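PDB 3FIU: NH(3)-dependent NAD(+) synthetase, which belongs to the NAD synthase family of the HUP clan and folds as an alpha/beta protein around a parallel beta-sheet. Local coordinates for residues K171-V174 against F175-G178; V208-Q211 against E212-D215. All coordinates share one frame; numbering follows the deposited sequence.

Contact 1: residues K171-V174 against F175-G178; sequences KSQV and FELG. With POP (pyrophosphate 2-), chain H.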
loop_
_atom_site.group_PDB
_atom_site.type_symbol
_atom_site.label_atom_id
_atom_site.label_comp_id
_atom_site.label_asym_id
_atom_site.label_seq_id
_atom_site.Cartn_x
_atom_site.Cartn_y
_atom_site.Cartn_z
ATOM N N LYS A 171 20.821 -9.434 7.752
ATOM C CA LYS A 171 20.073 -10.531 8.383
ATOM C C LYS A 171 20.812 -11.062 9.631
ATOM O O LYS A 171 20.206 -11.322 10.668
ATOM C CB LYS A 171 19.816 -11.642 7.361
ATOM C CG LYS A 171 18.815 -12.712 7.834
ATOM C CD LYS A 171 17.397 -12.119 7.867
ATOM C CE LYS A 171 16.370 -13.197 8.265
ATOM N NZ LYS A 171 14.938 -12.649 8.140
ATOM N N SER A 172 22.140 -11.180 9.538
ATOM C CA SER A 172 22.936 -11.616 10.676
ATOM C C SER A 172 22.793 -10.673 11.870
ATOM O O SER A 172 22.815 -11.124 13.029
ATOM C CB SER A 172 24.412 -11.764 10.279
ATOM O OG SER A 172 24.964 -10.486 10.014
ATOM N N GLN A 173 22.633 -9.375 11.607
ATOM C CA GLN A 173 22.428 -8.421 12.680
ATOM C C GLN A 173 21.034 -8.535 13.289
ATOM O O GLN A 173 20.867 -8.339 14.493
ATOM C CB GLN A 173 22.684 -6.987 12.218
ATOM C CG GLN A 173 24.160 -6.726 11.939
ATOM C CD GLN A 173 24.408 -5.437 11.193
ATOM O OE1 GLN A 173 23.565 -4.971 10.400
ATOM N NE2 GLN A 173 25.593 -4.860 11.408
ATOM N N VAL A 174 20.044 -8.852 12.455
ATOM C CA VAL A 174 18.704 -9.164 12.981
ATOM C C VAL A 174 18.785 -10.373 13.946
ATOM O O VAL A 174 18.232 -10.327 15.057
ATOM C CB VAL A 174 17.686 -9.395 11.850
ATOM C CG1 VAL A 174 16.305 -9.845 12.417
ATOM C CG2 VAL A 174 17.546 -8.098 10.984
ATOM N N PHE A 175 19.473 -11.432 13.529
ATOM C CA PHE A 175 19.632 -12.604 14.392
ATOM C C PHE A 175 20.383 -12.275 15.692
ATOM O O PHE A 175 20.029 -12.774 16.762
ATOM C CB PHE A 175 20.306 -13.743 13.647
ATOM C CG PHE A 175 19.372 -14.554 12.794
ATOM C CD1 PHE A 175 19.522 -14.585 11.418
ATOM C CD2 PHE A 175 18.373 -15.327 13.373
ATOM C CE1 PHE A 175 18.683 -15.360 10.602
ATOM C CE2 PHE A 175 17.514 -16.099 12.560
ATOM C CZ PHE A 175 17.670 -16.108 11.181
ATOM N N GLU A 176 21.419 -11.440 15.598
ATOM C CA GLU A 176 22.144 -10.994 16.785
ATOM C C GLU A 176 21.228 -10.273 17.770
ATOM O O GLU A 176 21.323 -10.473 18.982
ATOM C CB GLU A 176 23.314 -10.072 16.417
ATOM C CG GLU A 176 24.480 -10.764 15.792
ATOM C CD GLU A 176 25.651 -9.816 15.596
ATOM O OE1 GLU A 176 26.025 -9.128 16.582
ATOM O OE2 GLU A 176 26.190 -9.764 14.465
ATOM N N LEU A 177 20.344 -9.431 17.245
ATOM C CA LEU A 177 19.335 -8.764 18.074
ATOM C C LEU A 177 18.362 -9.768 18.689
ATOM O O LEU A 177 18.031 -9.682 19.881
ATOM C CB LEU A 177 18.570 -7.718 17.252
ATOM C CG LEU A 177 19.302 -6.406 16.948
ATOM C CD1 LEU A 177 18.382 -5.535 16.132
ATOM C CD2 LEU A 177 19.689 -5.722 18.249
ATOM N N GLY A 178 17.939 -10.733 17.890
ATOM C CA GLY A 178 17.088 -11.818 18.394
ATOM C C GLY A 178 17.689 -12.532 19.591
ATOM O O GLY A 178 17.030 -12.699 20.619
HETATM P P1 POP H . 9.586 -12.848 9.371
HETATM O O1 POP H . 9.326 -12.449 10.804
HETATM O O2 POP H . 9.662 -11.645 8.474
HETATM O O3 POP H . 8.567 -13.825 8.804
HETATM O O POP H . 11.060 -13.526 9.314
HETATM P P2 POP H . 11.690 -14.134 7.961
HETATM O O4 POP H . 11.860 -13.021 6.939
HETATM O O5 POP H . 13.031 -14.602 8.449
HETATM O O6 POP H . 10.897 -15.292 7.406
#
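The N-terminal end of helix 171-180 faces the pyrophosphate pocket and sends Lys171 into it, and here Lys171 and Phe175, one turn apart on the helix, lay their side chains against each other. The aliphatic part of the lysine runs obliquely past the phenylalanine ring, nearest its CE1 carbon: Lys171 CG is 3.8 Å from Phe175 CE1, and Lys171 CE returns to the same ring carbon at 3.9 Å. With CG anti to the backbone N (chi1 -169°), CG comes alongside the ring; the chain then bends once at chi2 (71°) and runs straight, carrying its amino group past the ring. Lys171 NZ donates to POP O5 at 2.7 Å and, more weakly, to POP O4 at 3.3 Å, so both bonds are made to one phosphate. A salt bridge with Asp41, a magnesium ligand, gives the same nitrogen a second kind of partner. Ser37, Ser42 and Ser193 hold the pyrophosphate as well.

Beneath the side chains, the backbone is regular. Phe175 N donates to Lys171 O at 3.0 Å, and the next three N-H groups continue the helical i to i+4 pattern as far as Gly178 N, which meets Val174 O at 2.9 Å. Phe175 CD1 is 3.4 Å from Lys171 O, so the ring leaves the backbone close to the carbonyl that its own N-H binds. On another side of the helix, Glu176 CG packs 3.2 Å from Ser172 O, while Leu177 touches helices 9-25 and 40-51. Val174 and Phe175 also touch helix 40-51, which docks this helix beside the phosphate site. A lysine reaching from a helix start to a phosphate held by the Ser-Gly-Gly-Ile-Asp-Ser loop, residues 37 to 42, fits the PP-loop pocket of this family.

Contact 2: residues V208-Q211 against E212-D215; sequences VTYQ and EIDD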
loop_
_atom_site.group_PDB
_atom_site.type_symbol
_atom_site.label_atom_id
_atom_site.label_comp_id
_atom_site.label_asym_id
_atom_site.label_seq_id
_atom_site.Cartn_x
_atom_site.Cartn_y
_atom_site.Cartn_z
ATOM N N VAL A 208 20.261 -17.680 -3.337
ATOM C CA VAL A 208 21.407 -16.970 -2.771
ATOM C C VAL A 208 21.192 -16.917 -1.277
ATOM O O VAL A 208 20.050 -16.794 -0.827
ATOM C CB VAL A 208 21.619 -15.575 -3.430
ATOM C CG1 VAL A 208 20.451 -14.608 -3.164
ATOM C CG2 VAL A 208 22.911 -14.946 -2.987
ATOM N N THR A 209 22.262 -17.072 -0.507
ATOM C CA THR A 209 22.138 -17.164 0.941
ATOM C C THR A 209 22.109 -15.775 1.558
ATOM O O THR A 209 22.566 -14.786 0.948
ATOM C CB THR A 209 23.311 -17.954 1.579
ATOM O OG1 THR A 209 24.525 -17.213 1.405
ATOM C CG2 THR A 209 23.449 -19.336 0.976
ATOM N N TYR A 210 21.563 -15.676 2.763
ATOM C CA TYR A 210 21.618 -14.399 3.465
ATOM C C TYR A 210 23.040 -13.964 3.739
ATOM O O TYR A 210 23.317 -12.768 3.752
ATOM C CB TYR A 210 20.780 -14.388 4.757
ATOM C CG TYR A 210 19.298 -14.187 4.463
ATOM C CD1 TYR A 210 18.381 -15.264 4.549
ATOM C CD2 TYR A 210 18.811 -12.925 4.057
ATOM C CE1 TYR A 210 17.003 -15.070 4.250
ATOM C CE2 TYR A 210 17.461 -12.731 3.774
ATOM C CZ TYR A 210 16.565 -13.796 3.874
ATOM O OH TYR A 210 15.228 -13.555 3.595
ATOM N N GLN A 211 23.944 -14.915 3.960
ATOM C CA GLN A 211 25.334 -14.530 4.238
ATOM C C GLN A 211 25.939 -13.834 3.016
ATOM O O GLN A 211 26.632 -12.815 3.155
ATOM C CB GLN A 211 26.202 -15.716 4.672
ATOM C CG GLN A 211 27.525 -15.256 5.341
ATOM C CD GLN A 211 27.294 -14.249 6.476
ATOM O OE1 GLN A 211 26.551 -14.523 7.427
ATOM N NE2 GLN A 211 27.916 -13.069 6.369
ATOM N N GLU A 212 25.637 -14.375 1.837
ATOM C CA GLU A 212 26.037 -13.767 0.561
ATOM C C GLU A 212 25.430 -12.389 0.371
ATOM O O GLU A 212 26.151 -11.444 0.053
ATOM C CB GLU A 212 25.721 -14.691 -0.617
ATOM C CG GLU A 212 26.711 -15.840 -0.725
ATOM C CD GLU A 212 26.248 -16.970 -1.626
ATOM O OE1 GLU A 212 25.055 -17.335 -1.606
ATOM O OE2 GLU A 212 27.098 -17.509 -2.363
ATOM N N ILE A 213 24.117 -12.249 0.593
ATOM C CA ILE A 213 23.518 -10.919 0.468
ATOM C C ILE A 213 24.145 -9.948 1.472
ATOM O O ILE A 213 24.460 -8.810 1.119
ATOM C CB ILE A 213 21.944 -10.926 0.576
ATOM C CG1 ILE A 213 21.307 -11.904 -0.434
ATOM C CG2 ILE A 213 21.375 -9.501 0.424
ATOM C CD1 ILE A 213 19.880 -12.314 -0.052
ATOM N N ASP A 214 24.359 -10.397 2.716
ATOM C CA ASP A 214 24.889 -9.528 3.754
ATOM C C ASP A 214 26.317 -9.075 3.359
ATOM O O ASP A 214 26.671 -7.904 3.505
ATOM C CB ASP A 214 25.012 -10.250 5.102
ATOM C CG ASP A 214 23.679 -10.363 5.870
ATOM O OD1 ASP A 214 22.647 -9.800 5.432
ATOM O OD2 ASP A 214 23.699 -10.999 6.958
ATOM N N ASP A 215 27.140 -10.031 2.945
ATOM C CA ASP A 215 28.513 -9.702 2.494
ATOM C C ASP A 215 28.462 -8.653 1.346
ATOM O O ASP A 215 29.177 -7.647 1.382
ATOM C CB ASP A 215 29.204 -10.968 2.034
ATOM C CG ASP A 215 29.628 -11.868 3.193
ATOM O OD1 ASP A 215 30.094 -12.988 2.909
ATOM O OD2 ASP A 215 29.492 -11.464 4.362
HETATM O O HOH W 1 23.845 -13.502 7.259
#
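The amide of Gln211 and the carboxylate of Asp215 meet one turn apart with their planes 56° from each other. Gln211 NE2 donates nearly within its own amide plane to Asp215 OD2 at 3.0 Å, but arrives above the carboxylate, 45° out of that group's plane. A bend at chi2 of Gln211 (52°) turns the chain along the helix to the next turn, where the amide meets Asp215. At its other end, Gln211 OE1 accepts from a water at 2.9 Å, which also donates to Asp214 OD2; that carboxylate is bound to the backbone of Lys171 and Ser172 as well. The Tyr210 ring is approached obliquely by Ile213, where Tyr210 CD2 lies 4.3 Å from Ile213 CD1, and makes a cation-pi contact with Lys171, while its hydroxyl is hydrogen-bonded to Asp202.

Helix 210-218 starts with a capping box. Glu212 N donates to Thr209 OG1, the N-cap oxygen, at 3.1 Å; in return Thr209 N gives an almost straight bond to Glu212 OE1 at 3.0 Å, meeting that oxygen nearly along its C-O axis. Just before the cap, Val208 crosses Ile213 at about a right angle, CG1 resting 3.9 Å from Ile213 CD1. Its other methyl, Val208 CG2, packs 3.7 Å from Glu212 CB, and helix 224-235 adjoins this valine.

Contact 2 joins contact 1 at the start of helix 171-180, their centres about 13 Å apart. Asp214 spans the first two amides of that helix: its OD1 lies 3.0 Å from Lys171 N and its OD2 3.0 Å from Ser172 N, both probable hydrogen bonds. Beside this bridge, Tyr210 CD2 packs 3.7 Å from Lys171 CB. The capped helix 210-218 thus probably helps to position the lysine whose amino group reaches the pyrophosphate. Tyr210 also borders the site: its side chain comes within about 4 Å of a sodium ion and about 5 Å of the pyrophosphate, and its hydroxyl partner Asp202 belongs to the same pocket.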